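Local coordinates for nucleoprotein (Human coronavirus NL63, PDB 5N4K) that probably packages the viral RNA genome into a helical ribonucleocapsid, the piece crystallised here being its N-terminal RNA-binding domain, at residues A[99-104]-A[108-113]. Residues are numbered along the deposited sequence; the frame is centred on the assembly and turned at random.
Sequences LKFRQR and VVWVAK. With SO4 (sulfate ion), chain I.
The indole of Trp110 lies flat and tightly packed beneath the type II turn that runs from Lys100 to Gln103. Arg102 CA sits 3.4 Å from the centroid of the five-membered ring, only 5° off its normal, while Arg102 N lies over the middle of the indole, 3.3 Å from Trp110 CD2. Val108 CG1 reaches the opposite face, and Leu99 CB meets the rim in plane, 3.8 Å from Trp110 CH2. Phe101 has CG anti to its backbone N (chi1 -173°), which swings the ring back toward strand 108-112; there CD1 touches Trp110 CE3 at 3.5 Å, the ring planes nearly perpendicular but the approach oblique, and CZ rests on the methyl of Ala112. On the pyrrole edge, Trp110 NE1 makes a weak bond, bent to 132°, to Gln103 O at 3.1 Å. Gln103 N and OE1 brace the turn by bonding Lys100 O and N.

The looser side belongs to Arg102: CG still packs over a face of the Phe101 ring, toward its rim, but beyond it the exposed chain bends at chi3 and NE donates almost straight to sulfate O2 (2.7 Å). So CH-pi and apolar contacts mainly hold the loop to this outer strand, and the sulfate, probably from crystallisation liquor, is consistent with an anion-accepting surface without locating RNA.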
ATOM      1  N   LEU A  99       1.709  11.956   0.096  1.00 10.73           N
ATOM      2  CA  LEU A  99       2.706  12.265  -0.923  1.00 11.17           C
ATOM      3  C   LEU A  99       2.340  13.483  -1.754  1.00 11.23           C
ATOM      4  O   LEU A  99       1.242  13.621  -2.204  1.00 12.20           O
ATOM      5  CB  LEU A  99       2.963  11.086  -1.845  1.00 10.98           C
ATOM      6  CG  LEU A  99       3.596   9.832  -1.240  1.00 11.66           C
ATOM      7  CD1 LEU A  99       3.735   8.740  -2.288  1.00 12.89           C
ATOM      8  CD2 LEU A  99       4.863  10.084  -0.478  1.00 12.45           C
ATOM      9  N   LYS A 100       3.350  14.333  -1.955  1.00 11.22           N
ATOM     10  CA  LYS A 100       3.273  15.420  -2.921  0.50 11.61           C
ATOM     11  C   LYS A 100       3.369  14.851  -4.313  1.00 10.65           C
ATOM     12  O   LYS A 100       3.886  13.796  -4.489  1.00 11.50           O
ATOM     13  CB  LYS A 100       4.379  16.464  -2.596  0.50 12.49           C
ATOM     14  CG  LYS A 100       4.367  17.041  -1.159  0.50 14.88           C
ATOM     15  CD  LYS A 100       5.409  18.149  -1.003  0.50 17.80           C
ATOM     16  CE  LYS A 100       5.383  18.809   0.372  0.50 21.05           C
ATOM     17  NZ  LYS A 100       6.359  19.936   0.510  0.50 25.38           N
ATOM     18  N   PHE A 101       2.895  15.610  -5.299  1.00 11.77           N
ATOM     19  CA  PHE A 101       2.927  15.113  -6.657  1.00 10.99           C
ATOM     20  C   PHE A 101       4.295  14.726  -7.075  1.00 10.75           C
ATOM     21  O   PHE A 101       5.250  15.573  -7.002  1.00 12.36           O
ATOM     22  CB  PHE A 101       2.357  16.183  -7.648  1.00 12.66           C
ATOM     23  CG  PHE A 101       2.193  15.679  -9.048  1.00 12.63           C
ATOM     24  CD1 PHE A 101       1.445  14.511  -9.324  1.00 12.74           C
ATOM     25  CD2 PHE A 101       2.810  16.298 -10.115  1.00 13.88           C
ATOM     26  CE1 PHE A 101       1.277  14.053 -10.590  1.00 13.23           C
ATOM     27  CE2 PHE A 101       2.674  15.778 -11.405  1.00 15.01           C
ATOM     28  CZ  PHE A 101       1.951  14.665 -11.652  1.00 14.27           C
ATOM     29  N   ARG A 102       4.540  13.559  -7.500  1.00 10.30           N
ATOM     30  CA  ARG A 102       5.766  13.016  -7.990  1.00 10.70           C
ATOM     31  C   ARG A 102       6.833  12.742  -6.943  1.00 11.89           C
ATOM     32  O   ARG A 102       7.948  12.322  -7.277  1.00 14.28           O
ATOM     33  CB  ARG A 102       6.356  13.849  -9.123  1.00 11.76           C
ATOM     34  CG  ARG A 102       5.444  13.754 -10.380  1.00 12.80           C
ATOM     35  CD  ARG A 102       5.821  14.749 -11.473  1.00 15.59           C
ATOM     36  NE  ARG A 102       7.069  14.521 -12.038  1.00 16.07           N
ATOM     37  CZ  ARG A 102       8.111  15.407 -12.099  1.00 15.85           C
ATOM     38  NH1 ARG A 102       8.065  16.582 -11.486  1.00 17.55           N
ATOM     39  NH2 ARG A 102       9.189  14.887 -12.642  1.00 19.97           N
ATOM     40  N   GLN A 103       6.456  12.820  -5.689  1.00 12.45           N
ATOM     41  CA  GLN A 103       7.334  12.314  -4.617  1.00 12.38           C
ATOM     42  C   GLN A 103       7.631  10.875  -4.825  1.00 15.22           C
ATOM     43  O   GLN A 103       6.736  10.112  -5.071  1.00 13.90           O
ATOM     44  CB  GLN A 103       6.687  12.608  -3.266  1.00 14.31           C
ATOM     45  CG  GLN A 103       7.545  12.395  -2.087  1.00 17.63           C
ATOM     46  CD  GLN A 103       6.951  12.977  -0.832  1.00 16.78           C
ATOM     47  OE1 GLN A 103       5.979  13.749  -0.721  1.00 14.10           O
ATOM     48  NE2 GLN A 103       7.589  12.470   0.255  1.00 20.42           N
ATOM     49  N   ARG A 104       8.905  10.504  -4.780  1.00 15.30           N
ATOM     50  CA  ARG A 104       9.278   9.188  -5.214  1.00 15.87           C
ATOM     51  C   ARG A 104       8.916   8.131  -4.217  1.00 16.55           C
ATOM     52  O   ARG A 104       9.299   8.196  -3.015  1.00 20.26           O
ATOM     53  CB  ARG A 104      10.762   9.120  -5.470  1.00 21.17           C
ATOM     54  CG  ARG A 104      11.250   9.930  -6.614  1.00 23.72           C
ATOM     55  CD  ARG A 104      12.789  10.071  -6.543  1.00 29.42           C
ATOM     56  NE  ARG A 104      13.267  10.840  -5.353  1.00 39.46           N
ATOM     57  CZ  ARG A 104      13.976  10.343  -4.316  1.00 47.21           C
ATOM     58  NH1 ARG A 104      14.340   9.056  -4.271  1.00 52.87           N
ATOM     59  NH2 ARG A 104      14.311  11.131  -3.301  1.00 46.12           N
ATOM     60  N   VAL A 108       4.599   3.543  -6.999  1.00 10.67           N
ATOM     61  CA  VAL A 108       3.663   4.655  -7.161  1.00 11.10           C
ATOM     62  C   VAL A 108       3.997   5.329  -8.486  1.00  9.65           C
ATOM     63  O   VAL A 108       5.111   5.809  -8.734  1.00 12.25           O
ATOM     64  CB  VAL A 108       3.742   5.678  -5.998  1.00 11.08           C
ATOM     65  CG1 VAL A 108       2.806   6.830  -6.201  1.00 11.74           C
ATOM     66  CG2 VAL A 108       3.485   4.833  -4.697  1.00 11.76           C
ATOM     67  N   VAL A 109       3.007   5.392  -9.377  1.00 10.12           N
ATOM     68  CA  VAL A 109       3.217   5.890 -10.718  1.00 10.66           C
ATOM     69  C   VAL A 109       2.356   7.121 -10.915  1.00 10.87           C
ATOM     70  O   VAL A 109       1.108   7.076 -10.806  1.00 10.43           O
ATOM     71  CB  VAL A 109       2.878   4.847 -11.785  1.00 11.86           C
ATOM     72  CG1 VAL A 109       3.125   5.446 -13.203  1.00 12.46           C
ATOM     73  CG2 VAL A 109       3.691   3.615 -11.575  1.00 13.16           C
ATOM     74  N   TRP A 110       2.916   8.316 -11.221  1.00  9.59           N
ATOM     75  CA  TRP A 110       2.203   9.562 -11.230  1.00 10.16           C
ATOM     76  C   TRP A 110       1.595   9.950 -12.576  1.00  8.79           C
ATOM     77  O   TRP A 110       2.264   9.747 -13.633  1.00 10.90           O
ATOM     78  CB  TRP A 110       3.191  10.627 -10.750  1.00 11.08           C
ATOM     79  CG  TRP A 110       3.658  10.358  -9.319  1.00 10.78           C
ATOM     80  CD1 TRP A 110       4.807   9.734  -8.931  1.00 11.81           C
ATOM     81  CD2 TRP A 110       2.952  10.721  -8.157  1.00 10.81           C
ATOM     82  NE1 TRP A 110       4.855   9.726  -7.552  1.00 12.04           N
ATOM     83  CE2 TRP A 110       3.752  10.305  -7.042  1.00 10.60           C
ATOM     84  CE3 TRP A 110       1.729  11.297  -7.916  1.00 10.85           C
ATOM     85  CZ2 TRP A 110       3.268  10.486  -5.757  1.00 12.21           C
ATOM     86  CZ3 TRP A 110       1.285  11.534  -6.624  1.00 11.94           C
ATOM     87  CH2 TRP A 110       2.112  11.112  -5.559  1.00 12.02           C
ATOM     88  N   VAL A 111       0.427  10.534 -12.520  1.00  9.40           N
ATOM     89  CA  VAL A 111      -0.292  10.907 -13.763  1.00 10.57           C
ATOM     90  C   VAL A 111      -0.946  12.219 -13.564  1.00  9.42           C
ATOM     91  O   VAL A 111      -1.416  12.615 -12.489  1.00  9.73           O
ATOM     92  CB  VAL A 111      -1.331   9.822 -14.172  1.00  9.34           C
ATOM     93  CG1 VAL A 111      -0.642   8.576 -14.703  1.00 10.54           C
ATOM     94  CG2 VAL A 111      -2.306   9.543 -13.023  1.00  9.92           C
ATOM     95  N   ALA A 112      -1.041  13.008 -14.682  1.00 10.27           N
ATOM     96  CA  ALA A 112      -1.762  14.280 -14.673  1.00 10.80           C
ATOM     97  C   ALA A 112      -2.137  14.653 -16.094  1.00 11.41           C
ATOM     98  O   ALA A 112      -1.364  14.396 -17.005  1.00 13.54           O
ATOM     99  CB  ALA A 112      -0.880  15.417 -14.123  1.00 10.30           C
ATOM    100  N   LYS A 113      -3.294  15.260 -16.229  1.00 11.38           N
ATOM    101  CA  LYS A 113      -3.655  15.844 -17.492  1.00 12.19           C
ATOM    102  C   LYS A 113      -3.341  17.333 -17.547  1.00 12.46           C
ATOM    103  O   LYS A 113      -3.144  17.966 -16.541  1.00 11.82           O
ATOM    104  CB  LYS A 113      -5.123  15.692 -17.707  1.00 14.00           C
ATOM    105  CG  LYS A 113      -5.515  14.253 -18.056  1.00 15.73           C
ATOM    106  CD  LYS A 113      -7.016  14.299 -18.398  1.00 21.44           C
ATOM    107  CE  LYS A 113      -7.456  13.180 -19.247  1.00 24.86           C
ATOM    108  NZ  LYS A 113      -8.934  13.133 -19.312  1.00 22.26           N
TER
HETATM  109  S   SO4 I 407       7.942  11.144 -12.442  0.50 22.06           S
HETATM  110  O1  SO4 I 407       8.702  10.290 -13.364  0.50 23.84           O
HETATM  111  O2  SO4 I 407       7.142  12.084 -13.237  0.50 25.42           O
HETATM  112  O3  SO4 I 407       7.109  10.487 -11.409  0.50 21.07           O
HETATM  113  O4  SO4 I 407       8.954  11.841 -11.615  0.50 23.83           O